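Local coordinates for protein CAS6A (Thermus thermophilus, PDB 4C97) that probably acts as a CRISPR-associated endoribonuclease of the Cas6 family, cutting CRISPR RNA precursors, at residues E173-R178 / V200-P205. The protein carries 1 engineered substitution. Residues are numbered along the deposited sequence; the frame is centred on the assembly and turned at random.
Sequences ERTTVR and VVYHLP
R174 clasps the carbonyl of P205 side-on, its NE 2.7 Å and its NH2 3.0 Å from P205 O, which lies close to the guanidinium plane. A chain with two neighbouring N-H groups suits this fork on a single acceptor. A bend at chi3 (76°) places NE, and CD1 of L204 lies over one face of the guanidinium, 3.7 Å from NE. NH2 also forms a salt bridge with E211.

At the junction of helix and strand, T175 sets its methyl CG2 3.8 Å from Y202 CB, while OG1 bonds back to L171 O in helix 165-174.

Next along, T176 and H203 make an antiparallel hydrogen-bonded pair. T176 N to H203 O is 2.8 Å and nearly straight at 175°; in the return bond, H203 N sits above the carbonyl plane of T176. V177 and Y202 follow as a non-hydrogen-bonded pair, and R178 N bonds to V201 O where the chain turns its corner. Beta-branched V177 suits the strand and uses both methyls: CG1 meets V200 CG1, while CG2 lies 3.9 Å from Y202 CE1. V200 CG1 also packs on one face of the tyrosine ring, offset toward its rim. P144 touches both V177 and Y202, V147 touches Y202, and Y202 OH bonds to P142 O.

On the face bearing T176 and H203, beta-branched T176 puts CG2 at the edge of the imidazole, whose ND1 can meet the D121 carboxylate. R178 reaches in from the corner, NH2 3.7 Å from H203 ND1, and salt-bridges the same D121 OD1, whose charge probably draws them together.

The arrangement is an antiparallel strand pairing directly after a helix, consistent with the ferredoxin-like RAMP domains of Cas6 proteins.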
loop_
_atom_site.group_PDB
_atom_site.type_symbol
_atom_site.label_atom_id
_atom_site.label_comp_id
_atom_site.label_asym_id
_atom_site.label_seq_id
_atom_site.Cartn_x
_atom_site.Cartn_y
_atom_site.Cartn_z
ATOM N N GLU A 173 5.004 2.111 20.610
ATOM C CA GLU A 173 4.637 2.789 21.849
ATOM C C GLU A 173 5.196 4.200 21.971
ATOM O O GLU A 173 4.568 5.051 22.591
ATOM C CB GLU A 173 5.094 1.980 23.073
ATOM C CG GLU A 173 4.466 0.597 23.150
ATOM C CD GLU A 173 2.942 0.661 23.212
ATOM O OE1 GLU A 173 2.405 1.516 23.952
ATOM O OE2 GLU A 173 2.278 -0.125 22.505
ATOM N N ARG A 174 6.368 4.456 21.404
ATOM C CA ARG A 174 7.010 5.748 21.647
ATOM C C ARG A 174 6.804 6.755 20.509
ATOM O O ARG A 174 6.873 7.972 20.723
ATOM C CB ARG A 174 8.492 5.567 21.983
ATOM C CG ARG A 174 9.106 6.794 22.600
ATOM C CD ARG A 174 10.483 6.524 23.211
ATOM N NE ARG A 174 11.538 6.415 22.198
ATOM C CZ ARG A 174 12.254 5.317 21.944
ATOM N NH1 ARG A 174 12.050 4.182 22.601
ATOM N NH2 ARG A 174 13.188 5.354 21.015
ATOM N N THR A 175 6.541 6.262 19.306
ATOM C CA THR A 175 6.361 7.161 18.167
ATOM C C THR A 175 5.200 8.092 18.425
ATOM O O THR A 175 4.139 7.665 18.898
ATOM C CB THR A 175 6.153 6.408 16.841
ATOM O OG1 THR A 175 7.246 5.524 16.625
ATOM C CG2 THR A 175 6.079 7.376 15.648
ATOM N N THR A 176 5.413 9.367 18.120
ATOM C CA THR A 176 4.394 10.387 18.274
ATOM C C THR A 176 4.042 10.986 16.916
ATOM O O THR A 176 4.561 10.568 15.873
ATOM C CB THR A 176 4.819 11.484 19.279
ATOM O OG1 THR A 176 3.686 12.285 19.598
ATOM C CG2 THR A 176 5.921 12.378 18.716
ATOM N N VAL A 177 3.155 11.962 16.932
ATOM C CA VAL A 177 2.798 12.697 15.752
ATOM C C VAL A 177 3.279 14.118 15.868
ATOM O O VAL A 177 2.944 14.814 16.817
ATOM C CB VAL A 177 1.276 12.667 15.510
ATOM C CG1 VAL A 177 0.897 13.637 14.431
ATOM C CG2 VAL A 177 0.812 11.251 15.128
ATOM N N ARG A 178 4.082 14.548 14.904
ATOM C CA ARG A 178 4.544 15.926 14.829
ATOM C C ARG A 178 3.518 16.822 14.130
ATOM O O ARG A 178 3.292 17.947 14.548
ATOM C CB ARG A 178 5.896 16.024 14.106
ATOM C CG ARG A 178 6.307 17.446 13.774
ATOM C CD ARG A 178 7.509 17.443 12.869
ATOM N NE ARG A 178 8.686 17.000 13.598
ATOM C CZ ARG A 178 9.825 16.641 13.022
ATOM N NH1 ARG A 178 9.937 16.663 11.699
ATOM N NH2 ARG A 178 10.848 16.262 13.768
ATOM N N VAL A 200 0.434 12.782 7.449
ATOM C CA VAL A 200 0.822 12.758 8.857
ATOM C C VAL A 200 2.343 12.632 8.939
ATOM O O VAL A 200 2.936 11.843 8.215
ATOM C CB VAL A 200 0.162 11.578 9.604
ATOM C CG1 VAL A 200 0.531 11.645 11.076
ATOM C CG2 VAL A 200 -1.359 11.606 9.443
ATOM N N VAL A 201 2.966 13.426 9.819
ATOM C CA VAL A 201 4.388 13.249 10.091
ATOM C C VAL A 201 4.558 12.631 11.483
ATOM O O VAL A 201 4.191 13.220 12.490
ATOM C CB VAL A 201 5.156 14.564 9.976
ATOM C CG1 VAL A 201 6.647 14.312 10.169
ATOM C CG2 VAL A 201 4.895 15.223 8.621
ATOM N N TYR A 202 5.124 11.433 11.486
ATOM C CA TYR A 202 5.448 10.657 12.679
ATOM C C TYR A 202 6.866 10.946 13.104
ATOM O O TYR A 202 7.732 11.232 12.272
ATOM C CB TYR A 202 5.281 9.151 12.404
ATOM C CG TYR A 202 3.863 8.844 11.985
ATOM C CD1 TYR A 202 2.868 8.661 12.933
ATOM C CD2 TYR A 202 3.515 8.796 10.643
ATOM C CE1 TYR A 202 1.566 8.422 12.557
ATOM C CE2 TYR A 202 2.213 8.551 10.248
ATOM C CZ TYR A 202 1.241 8.370 11.221
ATOM O OH TYR A 202 -0.061 8.163 10.872
ATOM N N HIS A 203 7.098 10.888 14.409
ATOM C CA HIS A 203 8.404 11.182 14.943
ATOM C C HIS A 203 8.671 10.260 16.112
ATOM O O HIS A 203 7.826 10.140 17.010
ATOM C CB HIS A 203 8.456 12.620 15.403
ATOM C CG HIS A 203 9.700 12.948 16.150
ATOM N ND1 HIS A 203 10.922 13.047 15.530
ATOM C CD2 HIS A 203 9.918 13.186 17.462
ATOM C CE1 HIS A 203 11.847 13.340 16.428
ATOM N NE2 HIS A 203 11.261 13.425 17.612
ATOM N N LEU A 204 9.836 9.622 16.100
ATOM C CA LEU A 204 10.248 8.718 17.166
ATOM C C LEU A 204 11.353 9.358 18.005
ATOM O O LEU A 204 12.521 9.416 17.583
ATOM C CB LEU A 204 10.743 7.392 16.577
ATOM C CG LEU A 204 11.242 6.358 17.586
ATOM C CD1 LEU A 204 10.258 6.146 18.717
ATOM C CD2 LEU A 204 11.551 5.033 16.896
ATOM N N PRO A 205 10.994 9.856 19.199
ATOM C CA PRO A 205 11.992 10.493 20.054
ATOM C C PRO A 205 13.082 9.522 20.435
ATOM O O PRO A 205 12.798 8.357 20.738
ATOM C CB PRO A 205 11.191 10.889 21.303
ATOM C CG PRO A 205 9.782 10.934 20.850
ATOM C CD PRO A 205 9.650 9.889 19.793
#